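Local coordinates for protein cytokinin riboside 5'-monophosphate phosphoribohydrolase (Corynebacterium glutamicum, PDB 5ZBL) that belongs to the SLOG clan of Rossmann-like alpha/beta proteins and forms a two-chain assembly, each chain a parallel sheet flanked by helices, at residues 36-40 against 41-45; 91-95 against 96-100. All coordinates share one frame; numbering follows the deposited sequence.

How the interactions relate
Both contacts are local ones, at places where the chain passes between a helix and a strand of the same parallel sheet. Interaction 1 comes first along the chain and lies where helix 25-40 ends and strand 44-47 begins; interaction 2 follows where strand 89-93, the outermost strand on its side of the sheet within this chain, gives way to helix 96-106. Their centres lie about 25 Å apart and their nearest atoms about 9 Å apart, so they do not touch. Together they represent the two kinds of turn in an alpha/beta fold, helix to strand and strand to helix. Interaction 2 also reaches the second subunit, whereas interaction 1 stays within its own chain.

Interaction 1: 36-40 against 41-45; sequences KTAVD and RGIDL
The Arg41 guanidinium has the methyl of Thr37 over one of its faces, CG2 lying 3.8 Å from NH1, and the two side chains run side by side in the same direction. The first torsion of Arg41 (chi1 -69°), with CG beside the backbone N, sends the arginine back along the last turn of helix 25-40, where its CD also passes close to the Thr37 carbonyl oxygen; milder bends at chi2 and chi3 only adjust where the guanidinium lies beside the methyl. At the polar ends, Arg41 NE makes a weak hydrogen bond to Gln186, and Thr37 OG1 bonds to the carbonyl of Thr33 one turn earlier. Helix 178-186 packs against both residues.

The backbone bonds of the same turn end the helix. Arg41 N donates to Thr37 O at 3.2 Å and more weakly to Ala38 O. The Ala38 oxygen also receives Ile43 N at 2.8 Å, from 37° out of the carbonyl plane, while Gly42 N reaches Val39 O at 2.8 Å from still farther above its plane. Positive phi (73°) at Gly42 turns the chain back so that Ile43 comes alongside the last turn, its CB 4.0 Å from Ala38 CB. Phe62 touches Ala38 from helix 53-64, and Val13 of strand 12-16 touches Ile43. This is a Schellman motif with Gly42 as the C-prime residue, ending the helix of a beta-alpha-beta unit just before strand 44-47.

Interaction 2: 91-95 against 96-100; sequences EIVPD and MHIRK. With SO4 (sulfate ion), chain H.
Met96 opens a helix N-capped by Asp95, at a strand-to-helix turn of the Rossmann-like alpha/beta fold. Its backbone N points at a sulfate ion, donating to O4 at 3.0 Å with an almost straight N-H...O angle of 175°. Bends at chi2 and chi3 bring the methionine methyl CE alongside the same ion, 3.6 Å from O1. The sulfate probably comes from the crystallisation liquor, but its place at the helix start is one where the helix dipole would be expected to favour an anion.

Next comes His97, whose CB lies 3.1 Å from Asp95 OD1 while its ring leads away from the turn; His97 of the second subunit packs on Asp95. Ile98 receives the cap. In Asp95, chi1 (61°) sets CG between backbone N and carbonyl carbon, and chi2 (56°) then turns OD1 to Ile98 N, 3.0 Å away; the N-H meets this oxygen nearly end-on to its C-O bond. The Ile98 side chain faces back to the strand. Its CG2 rests on Val93 CB at 3.6 Å, and its CD1 reaches the ring of Pro94, 3.7 Å from CD.

The side chain of Arg99, extended from CG to NE, leaves the turn for the carbonyls of Gly48 and Val72. Its backbone stays in the turn: Arg99 N closes the first helical turn on Asp95 O, a bond of 2.9 Å, and the Val93 methyl CG2 lies against the same Arg99 N, 3.5 Å away.

Interaction 1: 36-40 against 41-45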
loop_
_atom_site.group_PDB
_atom_site.type_symbol
_atom_site.label_atom_id
_atom_site.label_comp_id
_atom_site.label_asym_id
_atom_site.label_seq_id
_atom_site.Cartn_x
_atom_site.Cartn_y
_atom_site.Cartn_z
ATOM N N LYS A 36 5.063 26.093 0.531
ATOM C CA LYS A 36 5.808 27.374 0.450
ATOM C C LYS A 36 7.337 27.183 0.394
ATOM O O LYS A 36 8.030 27.828 -0.407
ATOM C CB LYS A 36 5.404 28.294 1.639
ATOM C CG LYS A 36 6.113 29.652 1.760
ATOM C CD LYS A 36 6.046 30.510 0.485
ATOM C CE LYS A 36 6.149 32.012 0.750
ATOM N NZ LYS A 36 5.298 32.751 -0.226
ATOM N N THR A 37 7.843 26.326 1.283
ATOM C CA THR A 37 9.245 25.951 1.320
ATOM C C THR A 37 9.659 25.370 -0.007
ATOM O O THR A 37 10.714 25.737 -0.558
ATOM C CB THR A 37 9.477 24.894 2.406
ATOM O OG1 THR A 37 8.889 25.363 3.608
ATOM C CG2 THR A 37 10.960 24.625 2.652
ATOM N N ALA A 38 8.843 24.461 -0.536
ATOM C CA ALA A 38 9.203 23.820 -1.799
ATOM C C ALA A 38 9.261 24.829 -2.939
ATOM O O ALA A 38 10.224 24.823 -3.702
ATOM C CB ALA A 38 8.248 22.662 -2.129
ATOM N N VAL A 39 8.245 25.688 -3.043
ATOM C CA VAL A 39 8.190 26.699 -4.114
ATOM C C VAL A 39 9.353 27.681 -3.944
ATOM O O VAL A 39 10.056 27.981 -4.913
ATOM C CB VAL A 39 6.826 27.451 -4.207
ATOM C CG1 VAL A 39 6.864 28.521 -5.285
ATOM C CG2 VAL A 39 5.699 26.498 -4.568
ATOM N N ASP A 40 9.631 28.105 -2.719
ATOM C CA ASP A 40 10.789 28.983 -2.489
ATOM C C ASP A 40 12.098 28.394 -2.953
ATOM O O ASP A 40 13.029 29.144 -3.229
ATOM C CB ASP A 40 10.940 29.340 -1.005
ATOM C CG ASP A 40 10.013 30.433 -0.560
ATOM O OD1 ASP A 40 9.198 30.941 -1.383
ATOM O OD2 ASP A 40 10.099 30.783 0.641
ATOM N N ARG A 41 12.204 27.071 -2.999
ATOM C CA ARG A 41 13.409 26.423 -3.527
ATOM C C ARG A 41 13.299 26.067 -5.007
ATOM O O ARG A 41 14.129 25.320 -5.521
ATOM C CB ARG A 41 13.750 25.180 -2.703
ATOM C CG ARG A 41 14.230 25.470 -1.264
ATOM C CD ARG A 41 13.816 24.348 -0.302
ATOM N NE ARG A 41 14.704 24.059 0.830
ATOM C CZ ARG A 41 14.933 24.862 1.876
ATOM N NH1 ARG A 41 14.400 26.089 1.945
ATOM N NH2 ARG A 41 15.739 24.441 2.857
ATOM N N GLY A 42 12.304 26.597 -5.710
ATOM C CA GLY A 42 12.096 26.221 -7.086
ATOM C C GLY A 42 11.513 24.826 -7.349
ATOM O O GLY A 42 11.622 24.320 -8.471
ATOM N N ILE A 43 10.851 24.218 -6.355
ATOM C CA ILE A 43 10.324 22.875 -6.516
ATOM C C ILE A 43 8.799 22.890 -6.776
ATOM O O ILE A 43 8.061 23.575 -6.056
ATOM C CB ILE A 43 10.662 22.030 -5.290
ATOM C CG1 ILE A 43 12.201 21.880 -5.149
ATOM C CG2 ILE A 43 9.930 20.696 -5.355
ATOM C CD1 ILE A 43 12.633 21.309 -3.807
ATOM N N ASP A 44 8.344 22.113 -7.776
ATOM C CA ASP A 44 6.923 21.976 -8.088
ATOM C C ASP A 44 6.253 20.660 -7.661
ATOM O O ASP A 44 6.910 19.688 -7.317
ATOM C CB ASP A 44 6.726 22.214 -9.581
ATOM C CG ASP A 44 7.044 23.666 -9.981
ATOM O OD1 ASP A 44 6.635 24.626 -9.236
ATOM O OD2 ASP A 44 7.714 23.817 -11.020
ATOM N N LEU A 45 4.929 20.675 -7.704
ATOM C CA LEU A 45 4.050 19.606 -7.192
ATOM C C LEU A 45 3.575 18.637 -8.278
ATOM O O LEU A 45 3.039 19.038 -9.312
ATOM C CB LEU A 45 2.810 20.225 -6.511
ATOM C CG LEU A 45 1.721 19.271 -5.997
ATOM C CD1 LEU A 45 2.322 18.258 -5.036
ATOM C CD2 LEU A 45 0.602 20.004 -5.301
#

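Interaction 2: 91-95 against 96-100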
loop_
_atom_site.group_PDB
_atom_site.type_symbol
_atom_site.label_atom_id
_atom_site.label_comp_id
_atom_site.label_asym_id
_atom_site.label_seq_id
_atom_site.Cartn_x
_atom_site.Cartn_y
_atom_site.Cartn_z
ATOM N N GLU A 91 -3.586 15.788 -15.943
ATOM C CA GLU A 91 -3.500 14.646 -16.862
ATOM C C GLU A 91 -4.541 13.574 -16.481
ATOM O O GLU A 91 -4.493 13.058 -15.360
ATOM C CB GLU A 91 -2.109 14.028 -16.829
ATOM C CG GLU A 91 -1.028 15.061 -17.034
ATOM C CD GLU A 91 0.333 14.477 -17.390
ATOM O OE1 GLU A 91 0.453 13.254 -17.594
ATOM O OE2 GLU A 91 1.309 15.263 -17.475
ATOM N N ILE A 92 -5.445 13.271 -17.415
ATOM C CA ILE A 92 -6.412 12.158 -17.334
ATOM C C ILE A 92 -5.892 10.927 -18.062
ATOM O O ILE A 92 -5.632 10.970 -19.286
ATOM C CB ILE A 92 -7.777 12.551 -17.916
ATOM C CG1 ILE A 92 -8.242 13.867 -17.276
ATOM C CG2 ILE A 92 -8.844 11.491 -17.619
ATOM C CD1 ILE A 92 -9.508 14.391 -17.912
ATOM N N VAL A 93 -5.738 9.828 -17.325
ATOM C CA VAL A 93 -5.180 8.571 -17.905
ATOM C C VAL A 93 -6.214 7.464 -17.764
ATOM O O VAL A 93 -7.186 7.657 -17.036
ATOM C CB VAL A 93 -3.789 8.208 -17.334
ATOM C CG1 VAL A 93 -2.826 9.344 -17.644
ATOM C CG2 VAL A 93 -3.825 7.957 -15.829
ATOM N N PRO A 94 -6.083 6.364 -18.537
ATOM C CA PRO A 94 -7.167 5.383 -18.613
ATOM C C PRO A 94 -7.490 4.660 -17.314
ATOM O O PRO A 94 -8.630 4.369 -17.097
ATOM C CB PRO A 94 -6.638 4.358 -19.618
ATOM C CG PRO A 94 -5.734 5.127 -20.478
ATOM C CD PRO A 94 -5.051 6.054 -19.532
ATOM N N ASP A 95 -6.475 4.345 -16.497
ATOM C CA ASP A 95 -6.654 3.585 -15.237
ATOM C C ASP A 95 -5.673 3.959 -14.153
ATOM O O ASP A 95 -4.737 4.735 -14.378
ATOM C CB ASP A 95 -6.629 2.081 -15.504
ATOM C CG ASP A 95 -5.352 1.618 -16.095
ATOM O OD1 ASP A 95 -4.299 1.873 -15.470
ATOM O OD2 ASP A 95 -5.388 0.991 -17.180
ATOM N N MET A 96 -5.915 3.402 -12.975
ATOM C CA MET A 96 -5.166 3.682 -11.764
ATOM C C MET A 96 -3.740 3.208 -11.820
ATOM O O MET A 96 -2.870 3.827 -11.236
ATOM C CB MET A 96 -5.854 3.083 -10.533
ATOM C CG MET A 96 -5.870 4.021 -9.329
ATOM S SD MET A 96 -7.347 5.071 -9.277
ATOM C CE MET A 96 -8.638 3.890 -8.844
ATOM N N HIS A 97 -3.484 2.133 -12.537
ATOM C CA HIS A 97 -2.120 1.680 -12.798
ATOM C C HIS A 97 -1.303 2.794 -13.446
ATOM O O HIS A 97 -0.236 3.176 -12.960
ATOM C CB HIS A 97 -2.178 0.477 -13.760
ATOM C CG HIS A 97 -0.869 -0.231 -13.977
ATOM N ND1 HIS A 97 -0.480 -0.700 -15.216
ATOM C CD2 HIS A 97 0.105 -0.599 -13.117
ATOM C CE1 HIS A 97 0.679 -1.327 -15.111
ATOM N NE2 HIS A 97 1.056 -1.280 -13.847
ATOM N N ILE A 98 -1.833 3.296 -14.563
ATOM C CA ILE A 98 -1.165 4.277 -15.377
ATOM C C ILE A 98 -1.047 5.522 -14.490
ATOM O O ILE A 98 0.034 6.141 -14.418
ATOM C CB ILE A 98 -1.898 4.494 -16.733
ATOM C CG1 ILE A 98 -1.813 3.212 -17.587
ATOM C CG2 ILE A 98 -1.259 5.621 -17.544
ATOM C CD1 ILE A 98 -2.793 3.174 -18.748
ATOM N N ARG A 99 -2.094 5.839 -13.724
ATOM C CA ARG A 99 -1.973 7.016 -12.873
ATOM C C ARG A 99 -0.693 6.980 -11.981
ATOM O O ARG A 99 0.097 7.932 -11.964
ATOM C CB ARG A 99 -3.207 7.170 -12.051
ATOM C CG ARG A 99 -3.294 8.476 -11.338
ATOM C CD ARG A 99 -4.106 8.240 -10.137
ATOM N NE ARG A 99 -4.595 9.430 -9.514
ATOM C CZ ARG A 99 -5.224 9.403 -8.347
ATOM N NH1 ARG A 99 -5.387 8.237 -7.694
ATOM N NH2 ARG A 99 -5.686 10.550 -7.832
ATOM N N LYS A 100 -0.460 5.852 -11.315
ATOM C CA LYS A 100 0.653 5.712 -10.374
ATOM C C LYS A 100 1.986 5.654 -11.085
ATOM O O LYS A 100 2.960 6.267 -10.629
ATOM C CB LYS A 100 0.550 4.441 -9.576
ATOM C CG LYS A 100 -0.689 4.276 -8.764
ATOM C CD LYS A 100 -0.505 3.017 -7.935
ATOM C CE LYS A 100 -1.782 2.324 -7.576
ATOM N NZ LYS A 100 -1.403 1.111 -6.792
HETATM S S SO4 H . -9.632 2.061 -12.684
HETATM O O1 SO4 H . -10.293 1.875 -11.362
HETATM O O2 SO4 H . -10.437 1.303 -13.674
HETATM O O3 SO4 H . -9.601 3.512 -13.003
HETATM O O4 SO4 H . -8.248 1.514 -12.673
#